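PDB 6GNE: probable starch synthase 4, chloroplastic/amyloplastic, which is probably a plant starch synthase, of the GT-B glycosyltransferase fold in which two Rossmann-like domains face each other across a cleft. Local coordinates for residues A[195-207]-A[211-223]. Residues are numbered along the deposited sequence; the frame is centred on the assembly and turned at random.
With GLC (alpha-D-glucopyranose), chain D.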
ATOM      1  N   VAL A 195     -30.518   4.979   5.697  1.00 78.95           N
ATOM      2  CA  VAL A 195     -29.975   4.650   7.020  1.00 79.87           C
ATOM      3  C   VAL A 195     -30.731   3.468   7.647  1.00 82.96           C
ATOM      4  O   VAL A 195     -30.114   2.482   8.062  1.00 83.19           O
ATOM      5  CB  VAL A 195     -29.982   5.894   7.953  1.00 81.20           C
ATOM      6  CG1 VAL A 195     -29.543   5.534   9.376  1.00 81.21           C
ATOM      7  CG2 VAL A 195     -29.085   7.003   7.364  1.00 79.86           C
ATOM      8  N   ASN A 196     -32.057   3.555   7.671  1.00 86.35           N
ATOM      9  CA  ASN A 196     -32.910   2.509   8.286  1.00 89.26           C
ATOM     10  C   ASN A 196     -32.703   1.129   7.661  1.00 88.95           C
ATOM     11  O   ASN A 196     -32.619   0.143   8.391  1.00 90.28           O
ATOM     12  CB  ASN A 196     -34.418   2.862   8.210  1.00 91.47           C
ATOM     13  CG  ASN A 196     -34.763   4.127   8.956  1.00 92.38           C
ATOM     14  OD1 ASN A 196     -34.141   4.445   9.962  1.00 90.96           O
ATOM     15  ND2 ASN A 196     -35.754   4.860   8.463  1.00 94.13           N
ATOM     16  N   GLN A 197     -32.633   1.072   6.326  1.00 88.47           N
ATOM     17  CA  GLN A 197     -32.377  -0.195   5.605  1.00 87.57           C
ATOM     18  C   GLN A 197     -31.000  -0.762   5.906  1.00 83.29           C
ATOM     19  O   GLN A 197     -30.861  -1.969   6.108  1.00 82.03           O
ATOM     20  CB  GLN A 197     -32.546  -0.038   4.068  1.00 88.38           C
ATOM     21  CG  GLN A 197     -34.006   0.034   3.584  1.00 92.55           C
ATOM     22  CD  GLN A 197     -34.829  -1.222   3.961  1.00 95.22           C
ATOM     23  OE1 GLN A 197     -35.690  -1.177   4.837  1.00 97.72           O
ATOM     24  NE2 GLN A 197     -34.535  -2.347   3.319  1.00 94.98           N
ATOM     25  N   LEU A 198     -29.998   0.118   5.926  1.00 79.85           N
ATOM     26  CA  LEU A 198     -28.601  -0.300   6.033  1.00 76.73           C
ATOM     27  C   LEU A 198     -28.046  -0.394   7.461  1.00 76.05           C
ATOM     28  O   LEU A 198     -27.079  -1.135   7.687  1.00 73.12           O
ATOM     29  CB  LEU A 198     -27.709   0.586   5.141  1.00 74.28           C
ATOM     30  CG  LEU A 198     -27.907   0.364   3.636  1.00 73.66           C
ATOM     31  CD1 LEU A 198     -27.332   1.511   2.849  1.00 71.72           C
ATOM     32  CD2 LEU A 198     -27.269  -0.931   3.186  1.00 72.13           C
ATOM     33  N   ASN A 199     -28.640   0.327   8.416  1.00 76.86           N
ATOM     34  CA  ASN A 199     -28.236   0.204   9.823  1.00 76.72           C
ATOM     35  C   ASN A 199     -28.975  -0.992  10.465  1.00 80.57           C
ATOM     36  O   ASN A 199     -29.787  -0.811  11.358  1.00 82.35           O
ATOM     37  CB  ASN A 199     -28.474   1.519  10.585  1.00 76.04           C
ATOM     38  CG  ASN A 199     -27.838   1.537  11.955  1.00 75.68           C
ATOM     39  OD1 ASN A 199     -27.171   0.605  12.350  1.00 73.73           O
ATOM     40  ND2 ASN A 199     -28.061   2.609  12.694  1.00 78.02           N
ATOM     41  N   ARG A 200     -28.681  -2.198   9.967  1.00 81.41           N
ATOM     42  CA  ARG A 200     -29.182  -3.475  10.479  1.00 84.11           C
ATOM     43  C   ARG A 200     -28.006  -4.440  10.629  1.00 82.95           C
ATOM     44  O   ARG A 200     -27.046  -4.360   9.839  1.00 80.91           O
ATOM     45  CB  ARG A 200     -30.208  -4.059   9.508  1.00 87.52           C
ATOM     46  CG  ARG A 200     -31.410  -3.145   9.337  1.00 91.39           C
ATOM     47  CD  ARG A 200     -32.665  -3.852   8.871  1.00 95.51           C
ATOM     48  NE  ARG A 200     -33.730  -2.857   8.713  1.00 99.67           N
ATOM     49  CZ  ARG A 200     -34.534  -2.409   9.694  1.00103.98           C
ATOM     50  NH1 ARG A 200     -35.458  -1.493   9.409  1.00106.82           N
ATOM     51  NH2 ARG A 200     -34.429  -2.854  10.959  1.00104.79           N
ATOM     52  N   PRO A 201     -28.055  -5.361  11.627  1.00 85.74           N
ATOM     53  CA  PRO A 201     -26.856  -6.224  11.892  1.00 84.85           C
ATOM     54  C   PRO A 201     -26.412  -7.076  10.676  1.00 84.54           C
ATOM     55  O   PRO A 201     -25.210  -7.191  10.395  1.00 80.79           O
ATOM     56  CB  PRO A 201     -27.269  -7.094  13.087  1.00 86.15           C
ATOM     57  CG  PRO A 201     -28.691  -6.751  13.405  1.00 89.65           C
ATOM     58  CD  PRO A 201     -29.225  -5.728  12.447  1.00 88.71           C
ATOM     59  N   ASP A 202     -27.388  -7.603   9.935  1.00 88.03           N
ATOM     60  CA  ASP A 202     -27.133  -8.279   8.645  1.00 87.76           C
ATOM     61  C   ASP A 202     -26.653  -7.370   7.491  1.00 82.93           C
ATOM     62  O   ASP A 202     -26.412  -7.869   6.394  1.00 80.40           O
ATOM     63  CB  ASP A 202     -28.364  -9.098   8.199  1.00 93.28           C
ATOM     64  CG  ASP A 202     -29.609  -8.230   7.951  1.00 98.62           C
ATOM     65  OD1 ASP A 202     -30.097  -7.580   8.900  1.00103.62           O
ATOM     66  OD2 ASP A 202     -30.123  -8.216   6.818  1.00 99.93           O
ATOM     67  N   ARG A 203     -26.517  -6.063   7.736  1.00 81.42           N
ATOM     68  CA  ARG A 203     -26.015  -5.091   6.737  1.00 79.48           C
ATOM     69  C   ARG A 203     -24.796  -4.294   7.272  1.00 76.24           C
ATOM     70  O   ARG A 203     -23.731  -4.881   7.437  1.00 77.01           O
ATOM     71  CB  ARG A 203     -27.155  -4.164   6.264  1.00 81.78           C
ATOM     72  CG  ARG A 203     -27.706  -4.432   4.881  1.00 82.44           C
ATOM     73  CD  ARG A 203     -28.647  -5.628   4.758  1.00 84.91           C
ATOM     74  NE  ARG A 203     -29.880  -5.245   4.005  1.00 87.01           N
ATOM     75  CZ  ARG A 203     -31.155  -5.335   4.438  1.00 90.52           C
ATOM     76  NH1 ARG A 203     -32.134  -4.907   3.652  1.00 90.99           N
ATOM     77  NH2 ARG A 203     -31.476  -5.865   5.628  1.00 93.13           N
ATOM     78  N   MET A 204     -24.927  -2.998   7.583  1.00 73.97           N
ATOM     79  CA  MET A 204     -23.764  -2.140   7.817  1.00 70.63           C
ATOM     80  C   MET A 204     -23.608  -1.654   9.263  1.00 70.28           C
ATOM     81  O   MET A 204     -22.698  -0.887   9.541  1.00 67.22           O
ATOM     82  CB  MET A 204     -23.828  -0.918   6.909  1.00 70.78           C
ATOM     83  CG  MET A 204     -23.693  -1.202   5.433  1.00 69.87           C
ATOM     84  SD  MET A 204     -23.702   0.360   4.486  1.00 70.29           S
ATOM     85  CE  MET A 204     -22.201   1.130   5.128  1.00 68.00           C
ATOM     86  N   GLN A 205     -24.493  -2.062  10.177  1.00 72.90           N
ATOM     87  CA  GLN A 205     -24.340  -1.719  11.599  1.00 72.57           C
ATOM     88  C   GLN A 205     -22.996  -2.249  12.108  1.00 69.46           C
ATOM     89  O   GLN A 205     -22.685  -3.404  11.868  1.00 67.19           O
ATOM     90  CB  GLN A 205     -25.459  -2.349  12.433  1.00 74.08           C
ATOM     91  CG  GLN A 205     -25.441  -1.976  13.912  1.00 75.04           C
ATOM     92  CD  GLN A 205     -26.677  -2.463  14.647  1.00 78.27           C
ATOM     93  OE1 GLN A 205     -26.817  -3.661  14.962  1.00 78.07           O
ATOM     94  NE2 GLN A 205     -27.593  -1.536  14.919  1.00 80.52           N
ATOM     95  N   ASP A 206     -22.224  -1.429  12.821  1.00 68.90           N
ATOM     96  CA  ASP A 206     -20.956  -1.880  13.393  1.00 69.06           C
ATOM     97  C   ASP A 206     -21.156  -3.161  14.255  1.00 72.41           C
ATOM     98  O   ASP A 206     -22.279  -3.560  14.607  1.00 75.74           O
ATOM     99  CB  ASP A 206     -20.200  -0.725  14.093  1.00 68.24           C
ATOM    100  CG  ASP A 206     -18.743  -1.092  14.398  1.00 65.59           C
ATOM    101  OD1 ASP A 206     -18.097  -1.717  13.534  1.00 62.24           O
ATOM    102  OD2 ASP A 206     -18.300  -0.851  15.535  1.00 65.50           O
ATOM    103  N   HIS A 207     -20.064  -3.870  14.444  1.00 72.82           N
ATOM    104  CA  HIS A 207     -20.049  -5.119  15.193  1.00 73.94           C
ATOM    105  C   HIS A 207     -20.122  -4.871  16.688  1.00 75.02           C
ATOM    106  O   HIS A 207     -20.666  -5.711  17.390  1.00 75.39           O
ATOM    107  CB  HIS A 207     -18.790  -5.936  14.800  1.00 73.36           C
ATOM    108  CG  HIS A 207     -17.531  -5.118  14.662  1.00 72.82           C
ATOM    109  ND1 HIS A 207     -16.826  -4.645  15.753  1.00 74.12           N
ATOM    110  CD2 HIS A 207     -16.857  -4.685  13.561  1.00 70.75           C
ATOM    111  CE1 HIS A 207     -15.778  -3.956  15.330  1.00 72.35           C
ATOM    112  NE2 HIS A 207     -15.769  -3.970  14.006  1.00 69.96           N
ATOM    113  N   ASP A 211     -25.769   2.212  17.241  1.00 87.20           N
ATOM    114  CA  ASP A 211     -26.009   3.445  16.488  1.00 86.49           C
ATOM    115  C   ASP A 211     -24.744   3.941  15.785  1.00 80.00           C
ATOM    116  O   ASP A 211     -24.580   5.127  15.557  1.00 79.12           O
ATOM    117  CB  ASP A 211     -26.740   4.519  17.337  1.00 90.66           C
ATOM    118  CG  ASP A 211     -28.233   4.662  16.947  1.00 94.32           C
ATOM    119  OD1 ASP A 211     -28.521   4.916  15.750  1.00 94.72           O
ATOM    120  OD2 ASP A 211     -29.112   4.516  17.825  1.00 98.51           O
ATOM    121  N   ARG A 212     -23.928   2.986  15.333  1.00 75.52           N
ATOM    122  CA  ARG A 212     -22.785   3.250  14.446  1.00 70.65           C
ATOM    123  C   ARG A 212     -22.832   2.338  13.216  1.00 68.52           C
ATOM    124  O   ARG A 212     -23.363   1.228  13.286  1.00 71.23           O
ATOM    125  CB  ARG A 212     -21.473   3.052  15.202  1.00 68.02           C
ATOM    126  CG  ARG A 212     -21.121   4.238  16.092  1.00 69.03           C
ATOM    127  CD  ARG A 212     -19.955   3.982  17.057  1.00 68.36           C
ATOM    128  NE  ARG A 212     -18.637   4.116  16.428  1.00 65.99           N
ATOM    129  CZ  ARG A 212     -18.110   5.257  15.958  1.00 65.70           C
ATOM    130  NH1 ARG A 212     -18.763   6.419  16.034  1.00 68.01           N
ATOM    131  NH2 ARG A 212     -16.909   5.242  15.402  1.00 63.62           N
ATOM    132  N   VAL A 213     -22.280   2.807  12.093  1.00 64.81           N
ATOM    133  CA  VAL A 213     -22.216   1.999  10.863  1.00 61.23           C
ATOM    134  C   VAL A 213     -20.784   1.731  10.413  1.00 57.25           C
ATOM    135  O   VAL A 213     -19.873   2.453  10.775  1.00 56.79           O
ATOM    136  CB  VAL A 213     -23.004   2.622   9.706  1.00 61.67           C
ATOM    137  CG1 VAL A 213     -24.497   2.511   9.984  1.00 64.74           C
ATOM    138  CG2 VAL A 213     -22.584   4.072   9.451  1.00 61.44           C
ATOM    139  N   ASN A 214     -20.602   0.691   9.603  1.00 54.59           N
ATOM    140  CA  ASN A 214     -19.275   0.197   9.248  1.00 50.97           C
ATOM    141  C   ASN A 214     -19.136   0.060   7.725  1.00 49.46           C
ATOM    142  O   ASN A 214     -19.653  -0.899   7.145  1.00 49.70           O
ATOM    143  CB  ASN A 214     -19.015  -1.138   9.946  1.00 50.44           C
ATOM    144  CG  ASN A 214     -17.590  -1.622   9.766  1.00 47.58           C
ATOM    145  OD1 ASN A 214     -17.076  -1.650   8.645  1.00 45.03           O
ATOM    146  ND2 ASN A 214     -16.951  -2.016  10.855  1.00 47.47           N
ATOM    147  N   PRO A 215     -18.428   1.014   7.076  1.00 47.78           N
ATOM    148  CA  PRO A 215     -18.271   0.991   5.622  1.00 46.68           C
ATOM    149  C   PRO A 215     -17.621  -0.258   5.068  1.00 45.02           C
ATOM    150  O   PRO A 215     -18.086  -0.792   4.073  1.00 45.98           O
ATOM    151  CB  PRO A 215     -17.425   2.215   5.355  1.00 45.59           C
ATOM    152  CG  PRO A 215     -17.836   3.173   6.414  1.00 47.18           C
ATOM    153  CD  PRO A 215     -18.066   2.337   7.628  1.00 48.06           C
ATOM    154  N   VAL A 216     -16.563  -0.715   5.701  1.00 44.11           N
ATOM    155  CA  VAL A 216     -15.874  -1.918   5.248  1.00 42.92           C
ATOM    156  C   VAL A 216     -16.791  -3.131   5.374  1.00 44.87           C
ATOM    157  O   VAL A 216     -16.793  -3.981   4.492  1.00 43.96           O
ATOM    158  CB  VAL A 216     -14.535  -2.126   5.992  1.00 41.70           C
ATOM    159  CG1 VAL A 216     -13.898  -3.474   5.648  1.00 41.15           C
ATOM    160  CG2 VAL A 216     -13.571  -1.008   5.632  1.00 40.15           C
ATOM    161  N   LYS A 217     -17.589  -3.193   6.431  1.00 48.10           N
ATOM    162  CA  LYS A 217     -18.576  -4.269   6.567  1.00 50.93           C
ATOM    163  C   LYS A 217     -19.637  -4.265   5.460  1.00 51.61           C
ATOM    164  O   LYS A 217     -20.045  -5.325   4.970  1.00 52.06           O
ATOM    165  CB  LYS A 217     -19.284  -4.211   7.912  1.00 53.80           C
ATOM    166  CG  LYS A 217     -20.209  -5.392   8.066  1.00 56.88           C
ATOM    167  CD  LYS A 217     -20.366  -5.916   9.456  1.00 59.70           C
ATOM    168  CE  LYS A 217     -21.558  -5.350  10.155  1.00 62.70           C
ATOM    169  NZ  LYS A 217     -22.216  -6.384  10.993  1.00 65.44           N
ATOM    170  N   GLY A 218     -20.097  -3.072   5.086  1.00 52.10           N
ATOM    171  CA  GLY A 218     -20.978  -2.925   3.931  1.00 52.70           C
ATOM    172  C   GLY A 218     -20.350  -3.368   2.629  1.00 49.91           C
ATOM    173  O   GLY A 218     -21.033  -3.936   1.797  1.00 51.00           O
ATOM    174  N   ALA A 219     -19.061  -3.110   2.440  1.00 46.24           N
ATOM    175  CA  ALA A 219     -18.385  -3.555   1.218  1.00 44.75           C
ATOM    176  C   ALA A 219     -18.164  -5.048   1.189  1.00 44.67           C
ATOM    177  O   ALA A 219     -18.196  -5.637   0.119  1.00 44.65           O
ATOM    178  CB  ALA A 219     -17.094  -2.827   1.023  1.00 42.58           C
ATOM    179  N   ILE A 220     -17.960  -5.677   2.348  1.00 45.10           N
ATOM    180  CA  ILE A 220     -17.829  -7.132   2.368  1.00 45.21           C
ATOM    181  C   ILE A 220     -19.157  -7.754   1.934  1.00 46.14           C
ATOM    182  O   ILE A 220     -19.196  -8.691   1.165  1.00 45.47           O
ATOM    183  CB  ILE A 220     -17.377  -7.671   3.727  1.00 46.09           C
ATOM    184  CG1 ILE A 220     -15.919  -7.267   4.023  1.00 44.55           C
ATOM    185  CG2 ILE A 220     -17.535  -9.193   3.815  1.00 48.21           C
ATOM    186  CD1 ILE A 220     -15.588  -7.184   5.515  1.00 44.07           C
ATOM    187  N   ILE A 221     -20.248  -7.202   2.432  1.00 47.31           N
ATOM    188  CA  ILE A 221     -21.583  -7.745   2.170  1.00 49.62           C
ATOM    189  C   ILE A 221     -22.048  -7.518   0.734  1.00 49.35           C
ATOM    190  O   ILE A 221     -22.466  -8.425   0.053  1.00 49.32           O
ATOM    191  CB  ILE A 221     -22.577  -7.209   3.215  1.00 51.62           C
ATOM    192  CG1 ILE A 221     -22.183  -7.806   4.594  1.00 51.98           C
ATOM    193  CG2 ILE A 221     -24.019  -7.593   2.880  1.00 54.35           C
ATOM    194  CD1 ILE A 221     -22.781  -7.079   5.759  1.00 53.84           C
ATOM    195  N   PHE A 222     -21.931  -6.293   0.271  1.00 49.56           N
ATOM    196  CA  PHE A 222     -22.462  -5.895  -1.044  1.00 49.95           C
ATOM    197  C   PHE A 222     -21.581  -6.183  -2.262  1.00 47.98           C
ATOM    198  O   PHE A 222     -22.020  -5.980  -3.372  1.00 50.17           O
ATOM    199  CB  PHE A 222     -22.868  -4.408  -1.007  1.00 50.42           C
ATOM    200  CG  PHE A 222     -24.116  -4.164  -0.226  1.00 53.02           C
ATOM    201  CD1 PHE A 222     -25.337  -4.172  -0.873  1.00 56.03           C
ATOM    202  CD2 PHE A 222     -24.100  -3.955   1.154  1.00 53.63           C
ATOM    203  CE1 PHE A 222     -26.525  -3.958  -0.176  1.00 58.04           C
ATOM    204  CE2 PHE A 222     -25.283  -3.786   1.860  1.00 56.02           C
ATOM    205  CZ  PHE A 222     -26.493  -3.775   1.185  1.00 57.86           C
ATOM    206  N   SER A 223     -20.350  -6.639  -2.084  1.00 45.68           N
ATOM    207  CA  SER A 223     -19.456  -6.843  -3.215  1.00 43.94           C
ATOM    208  C   SER A 223     -19.564  -8.267  -3.682  1.00 44.04           C
ATOM    209  O   SER A 223     -19.809  -9.140  -2.889  1.00 44.32           O
ATOM    210  CB  SER A 223     -18.027  -6.511  -2.821  1.00 41.72           C
ATOM    211  OG  SER A 223     -17.941  -5.153  -2.401  1.00 41.18           O
TER
HETATM  212  C1  GLC D   2     -26.499  -7.059  -2.575  1.00103.24           C
HETATM  213  C2  GLC D   2     -25.845  -7.972  -1.531  1.00101.11           C
HETATM  214  C3  GLC D   2     -26.883  -8.608  -0.609  1.00101.40           C
HETATM  215  C4  GLC D   2     -27.710  -7.464  -0.011  1.00104.50           C
HETATM  216  C5  GLC D   2     -28.459  -6.801  -1.183  1.00107.82           C
HETATM  217  C6  GLC D   2     -29.499  -5.752  -0.781  1.00110.27           C
HETATM  218  O2  GLC D   2     -25.067  -8.995  -2.142  1.00 99.69           O
HETATM  219  O3  GLC D   2     -26.272  -9.395   0.424  1.00 93.97           O
HETATM  220  O4  GLC D   2     -28.554  -7.887   1.077  1.00 95.79           O
HETATM  221  O5  GLC D   2     -27.468  -6.177  -2.013  1.00106.15           O
HETATM  222  O6  GLC D   2     -29.704  -4.778  -1.823  1.00104.07           O
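N214 meets D206 and M204 at the start of helix 215-222. Its CB packs 3.7 Å from the backbone oxygen M204 O. The side chain then runs with CG anti to its own backbone N (chi1 -173°), and CG has D206 OD1 as its neighbour. This brings the amide up to the D206 carboxylate, whose OD1 is met nearly along its C-O axis. N214 ND2 donates to D206 OD1 at 2.9 Å, in the plane of the amide and nearly straight (172°). The same ND2 also bonds to Q180, which takes a bond from H207 NE2 as well. The other tip atom, N214 OD1, accepts from K217 N at 2.7 Å. N214 is therefore the N-cap of helix 215-222, and bonds on both amide atoms fix the rotation of the group.

The backbones join beside this cap. Q205 and V213 form a single beta bridge, flanked by the bonds D206 N to R212 O and N214 N to M204 O. V213 also pairs with A183, in the short antiparallel ladder of 183-184 with 212-213. All of this belongs to the N-terminal domain of the GT-B fold, where V216 and A219 rest on F172 of strand 169-174.

Further along the helix, M204 CG lies 3.5 Å from G218 CA. A bend at the last torsion of M204 (chi3 63°) carries M204 CE to within 4.0 Å of P215 CA. The bent chain of K217 reaches the 200-203 beta turn, where K217 NZ donates to P201 O at 3.2 Å.

F222 is the last residue of helix 215-222. L198 CD2 touches F222 CZ at 3.6 Å, and R203 CG sits at the ring edge. F222 and I221 also line a glycan pocket with W157, D158 and N224. There the glucose O2 makes a weak hydrogen bond to I221 O.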